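PDB 5GV3: lysosome-associated membrane glycoprotein 2 from Mus musculus, which serves as a lysosomal membrane glycoprotein in lysosome biogenesis and autophagy, and directly inhibits the proton channel TMEM175, which facilitates acidification of the lysosomal lumen. Local coordinates for residues 6-10 / 11-15; 75-78 / 79-82. All coordinates share one frame; numbering follows the deposited sequence.

Contact 1: 6-10 / 11-15. With NAG (2-acetamido-2-deoxy-beta-D-glucopyranose), chain L.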
loop_
_atom_site.group_PDB
_atom_site.type_symbol
_atom_site.label_atom_id
_atom_site.label_comp_id
_atom_site.label_asym_id
_atom_site.label_seq_id
_atom_site.Cartn_x
_atom_site.Cartn_y
_atom_site.Cartn_z
ATOM N N LEU A 6 -2.682 11.836 8.453
ATOM C CA LEU A 6 -4.003 11.992 9.033
ATOM C C LEU A 6 -3.900 12.638 10.409
ATOM O O LEU A 6 -3.050 12.262 11.215
ATOM C CB LEU A 6 -4.693 10.638 9.156
ATOM C CG LEU A 6 -4.801 9.843 7.852
ATOM C CD1 LEU A 6 -5.451 8.499 8.110
ATOM C CD2 LEU A 6 -5.583 10.640 6.841
ATOM N N THR A 7 -4.777 13.598 10.679
ATOM C CA THR A 7 -4.759 14.317 11.946
ATOM C C THR A 7 -6.131 14.318 12.601
ATOM O O THR A 7 -7.151 14.287 11.917
ATOM C CB THR A 7 -4.295 15.784 11.790
ATOM O OG1 THR A 7 -5.240 16.505 10.986
ATOM C CG2 THR A 7 -2.900 15.870 11.163
ATOM N N ASP A 8 -6.141 14.361 13.929
ATOM C CA ASP A 8 -7.365 14.616 14.679
ATOM C C ASP A 8 -7.147 15.909 15.469
ATOM O O ASP A 8 -6.192 16.640 15.195
ATOM C CB ASP A 8 -7.753 13.430 15.581
ATOM C CG ASP A 8 -6.658 13.026 16.563
ATOM O OD1 ASP A 8 -5.790 13.849 16.910
ATOM O OD2 ASP A 8 -6.678 11.857 17.004
ATOM N N SER A 9 -7.972 16.175 16.475
ATOM C CA SER A 9 -7.865 17.447 17.193
ATOM C C SER A 9 -6.780 17.449 18.257
ATOM O O SER A 9 -6.651 18.408 19.016
ATOM C CB SER A 9 -9.201 17.801 17.853
ATOM O OG SER A 9 -9.614 16.769 18.731
ATOM N N LYS A 10 -5.974 16.396 18.285
ATOM C CA LYS A 10 -4.870 16.330 19.225
ATOM C C LYS A 10 -3.558 16.213 18.469
ATOM O O LYS A 10 -2.486 16.205 19.068
ATOM C CB LYS A 10 -5.046 15.153 20.187
ATOM C CG LYS A 10 -4.630 15.473 21.624
ATOM C CD LYS A 10 -5.512 16.569 22.225
ATOM C CE LYS A 10 -5.170 16.847 23.689
ATOM N NZ LYS A 10 -3.730 17.168 23.902
ATOM N N GLY A 11 -3.647 16.146 17.143
ATOM C CA GLY A 11 -2.451 16.106 16.324
ATOM C C GLY A 11 -2.492 14.952 15.344
ATOM O O GLY A 11 -3.529 14.312 15.160
ATOM N N THR A 12 -1.356 14.703 14.703
ATOM C CA THR A 12 -1.212 13.573 13.802
ATOM C C THR A 12 -1.562 12.262 14.499
ATOM O O THR A 12 -1.031 11.971 15.569
ATOM C CB THR A 12 0.228 13.478 13.281
ATOM O OG1 THR A 12 0.546 14.656 12.531
ATOM C CG2 THR A 12 0.402 12.244 12.400
ATOM N N CYS A 13 -2.451 11.470 13.898
ATOM C CA CYS A 13 -2.777 10.164 14.471
ATOM C C CYS A 13 -2.253 9.027 13.599
ATOM O O CYS A 13 -2.147 7.895 14.058
ATOM C CB CYS A 13 -4.284 10.012 14.687
ATOM S SG CYS A 13 -5.326 10.575 13.334
ATOM N N LEU A 14 -1.902 9.336 12.351
ATOM C CA LEU A 14 -1.295 8.347 11.454
ATOM C C LEU A 14 -0.405 9.053 10.432
ATOM O O LEU A 14 -0.819 10.026 9.808
ATOM C CB LEU A 14 -2.357 7.512 10.735
ATOM C CG LEU A 14 -1.868 6.419 9.757
ATOM C CD1 LEU A 14 -2.783 5.199 9.781
ATOM C CD2 LEU A 14 -1.704 6.922 8.311
ATOM N N TYR A 15 0.822 8.569 10.275
ATOM C CA TYR A 15 1.699 9.103 9.247
ATOM C C TYR A 15 2.235 7.969 8.379
ATOM O O TYR A 15 2.671 6.933 8.886
ATOM C CB TYR A 15 2.861 9.900 9.846
ATOM C CG TYR A 15 3.737 10.542 8.780
ATOM C CD1 TYR A 15 3.425 11.792 8.259
ATOM C CD2 TYR A 15 4.861 9.895 8.290
ATOM C CE1 TYR A 15 4.206 12.379 7.286
ATOM C CE2 TYR A 15 5.648 10.475 7.311
ATOM C CZ TYR A 15 5.315 11.714 6.813
ATOM O OH TYR A 15 6.093 12.294 5.835
HETATM C C1 NAG L . 1.469 16.201 9.489
HETATM C C2 NAG L . 2.873 16.844 9.432
HETATM C C3 NAG L . 3.114 17.773 10.627
HETATM C C4 NAG L . 1.963 18.761 10.770
HETATM C C5 NAG L . 0.635 18.010 10.819
HETATM C C6 NAG L . -0.560 18.932 10.875
HETATM C C7 NAG L . 4.329 14.876 10.120
HETATM C C8 NAG L . 3.550 14.702 11.398
HETATM N N2 NAG L . 3.957 15.864 9.279
HETATM O O3 NAG L . 4.341 18.474 10.465
HETATM O O4 NAG L . 2.126 19.521 11.961
HETATM O O5 NAG L . 0.489 17.225 9.629
HETATM O O6 NAG L . -1.087 19.159 9.572
HETATM O O7 NAG L . 5.272 14.140 9.851
#

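Contact 2: 75-78 / 79-82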
loop_
_atom_site.group_PDB
_atom_site.type_symbol
_atom_site.label_atom_id
_atom_site.label_comp_id
_atom_site.label_asym_id
_atom_site.label_seq_id
_atom_site.Cartn_x
_atom_site.Cartn_y
_atom_site.Cartn_z
ATOM N N THR A 75 -3.813 -2.926 12.778
ATOM C CA THR A 75 -4.609 -3.358 13.927
ATOM C C THR A 75 -3.791 -3.298 15.209
ATOM O O THR A 75 -2.759 -3.956 15.321
ATOM C CB THR A 75 -5.154 -4.783 13.757
ATOM O OG1 THR A 75 -6.007 -4.839 12.606
ATOM C CG2 THR A 75 -5.948 -5.177 14.993
ATOM N N LYS A 76 -4.261 -2.527 16.179
ATOM C CA LYS A 76 -3.464 -2.246 17.364
ATOM C C LYS A 76 -3.464 -3.400 18.372
ATOM O O LYS A 76 -4.500 -3.992 18.648
ATOM C CB LYS A 76 -3.963 -0.967 18.033
ATOM C CG LYS A 76 -3.116 -0.530 19.218
ATOM C CD LYS A 76 -3.517 0.844 19.715
ATOM C CE LYS A 76 -2.765 1.205 20.985
ATOM N NZ LYS A 76 -2.866 2.656 21.298
ATOM N N GLU A 77 -2.269 -3.722 18.865
ATOM C CA GLU A 77 -2.022 -4.673 19.963
ATOM C C GLU A 77 -2.265 -6.139 19.605
ATOM O O GLU A 77 -2.812 -6.911 20.394
ATOM C CB GLU A 77 -2.821 -4.262 21.200
ATOM C CG GLU A 77 -2.224 -3.028 21.876
ATOM C CD GLU A 77 -2.973 -2.610 23.119
ATOM O OE1 GLU A 77 -3.863 -3.365 23.561
ATOM O OE2 GLU A 77 -2.664 -1.527 23.660
ATOM N N ALA A 78 -1.829 -6.500 18.400
ATOM C CA ALA A 78 -1.747 -7.883 17.941
ATOM C C ALA A 78 -0.281 -8.263 18.156
ATOM O O ALA A 78 0.226 -9.288 17.620
ATOM C CB ALA A 78 -2.178 -8.031 16.501
ATOM N N SER A 79 0.392 -7.275 18.778
ATOM C CA SER A 79 1.740 -7.279 19.404
ATOM C C SER A 79 2.890 -6.487 18.742
ATOM O O SER A 79 3.814 -7.112 18.238
ATOM C CB SER A 79 2.230 -8.726 19.597
ATOM O OG SER A 79 2.332 -9.443 18.371
ATOM N N HIS A 80 2.912 -5.148 18.795
ATOM C CA HIS A 80 1.836 -4.290 19.292
ATOM C C HIS A 80 0.969 -3.552 18.264
ATOM O O HIS A 80 -0.024 -2.940 18.643
ATOM C CB HIS A 80 2.385 -3.271 20.286
ATOM C CG HIS A 80 2.237 -3.699 21.707
ATOM N ND1 HIS A 80 1.107 -3.410 22.445
ATOM C CD2 HIS A 80 3.028 -4.448 22.505
ATOM C CE1 HIS A 80 1.234 -3.924 23.653
ATOM N NE2 HIS A 80 2.389 -4.563 23.714
ATOM N N TYR A 81 1.349 -3.520 16.994
ATOM C CA TYR A 81 0.311 -3.308 15.989
ATOM C C TYR A 81 0.741 -4.019 14.724
ATOM O O TYR A 81 1.930 -4.109 14.417
ATOM C CB TYR A 81 -0.024 -1.821 15.742
ATOM C CG TYR A 81 0.939 -0.953 14.945
ATOM C CD1 TYR A 81 0.874 -0.900 13.554
ATOM C CD2 TYR A 81 1.833 -0.112 15.583
ATOM C CE1 TYR A 81 1.719 -0.081 12.824
ATOM C CE2 TYR A 81 2.679 0.713 14.863
ATOM C CZ TYR A 81 2.621 0.723 13.486
ATOM O OH TYR A 81 3.461 1.545 12.775
ATOM N N SER A 82 -0.239 -4.577 14.023
ATOM C CA SER A 82 0.046 -5.361 12.835
ATOM C C SER A 82 -0.279 -4.599 11.573
ATOM O O SER A 82 -1.261 -3.856 11.518
ATOM C CB SER A 82 -0.723 -6.686 12.861
ATOM O OG SER A 82 -2.113 -6.464 13.037
#

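Contact 1: 6-10 / 11-15
Leu6 and Leu14 lie side by side on one face of a tight beta hairpin, their side chains pointing the same way and meeting at CD1 of Leu6 and CD2 of Leu14, 4.1 Å apart. A classic beta bulge sets this pairing: Cys13 and Leu14 both face Leu6, whose O accepts a bond from Cys13 N at 2.9 Å and a weak one from Leu14 N at 3.3 Å. Cys13 itself points toward 6-10, its SG 4.2 Å from Leu6 CB and in disulfide linkage with Cys51.

Thr7 and Thr12 occupy the other face, under the glycan on Asn5. Thr7 CG2 packs against NAG C6 (3.9 Å), and Thr12 OG1 approaches the acetyl methyl C8 to 3.2 Å. The same acetamido group reaches over one face of the Tyr15 ring, its O7 3.3 Å from CE1.

Residues 8-11 close the hairpin as a type I turn, with an Asx turn inside it. With chi1 at 56°, the Asp8 carboxylate swings back over its own backbone, and Lys10 N donates a hydrogen bond to Asp8 OD1 at 2.9 Å, from above the carboxylate plane, 41° out of it.

Contact 2: 75-78 / 79-82
A first torsion of 55° in Ser82 sets OG between its backbone N and carbonyl carbon, which puts OG 3.5 Å from CB of its strand partner Thr75 and in a weak bond to Thr75 O. Nearer the turn, Glu77 carries CG anti to its carbonyl carbon (chi1 -73°), which places that methylene at the edge of the His80 imidazole, close to the ring plane and 3.4 Å from ND1. Beyond CG the glutamate runs extended, and its carboxylate stands almost perpendicular to the ring, the planes 85° apart; OE2 of Glu77 stays 4.4 Å from ND1 of His80, too far for a bond. ND1 is covered by this packing and has no polar partner in the model.

These groups sit on an antiparallel beta hairpin whose strands are paired at Thr75 and Ser82 by two backbone bonds, Thr75 N to Ser82 O at 3.0 Å and Ser82 N to Thr75 O at 2.9 Å. The connecting loop is modelled with a cis peptide before His80, though its tight geometry makes the details there doubtful.

On the face shared with Lys76, the end of the Tyr81 side chain leads away from 75-78; its OH bonds Ala147 N and its ring meets Phe148 edge-to-face. The hairpin joins strands 68-76 and 81-91 within a four-stranded antiparallel sheet, where strand 106-117 flanks 81-91 and gives Asn114 and Lys116 to pack on Ser82.

In the fold
Contacts 1 and 2 are two beta hairpins from different sheets of the first lumenal domain, with centres about 18 Å apart and nearest atoms about 7 Å apart, so they do not touch. Each lies well out from the middle of the fold, their centres about 19 Å and 18 Å from the centre of the chain. The loop that follows strand 136-146 runs to both: Val149 shares a backbone bond with Cys13 of contact 1, and the same loop, just before Val149, takes up the Tyr81 side chain of contact 2. Each hairpin also borders a sugar, contact 2 through the Thr75 side chain, about 4 Å from the sugar on Asn73. A zinc ion lies about 5 Å from the Leu6 side chain, a distance too long for coordination.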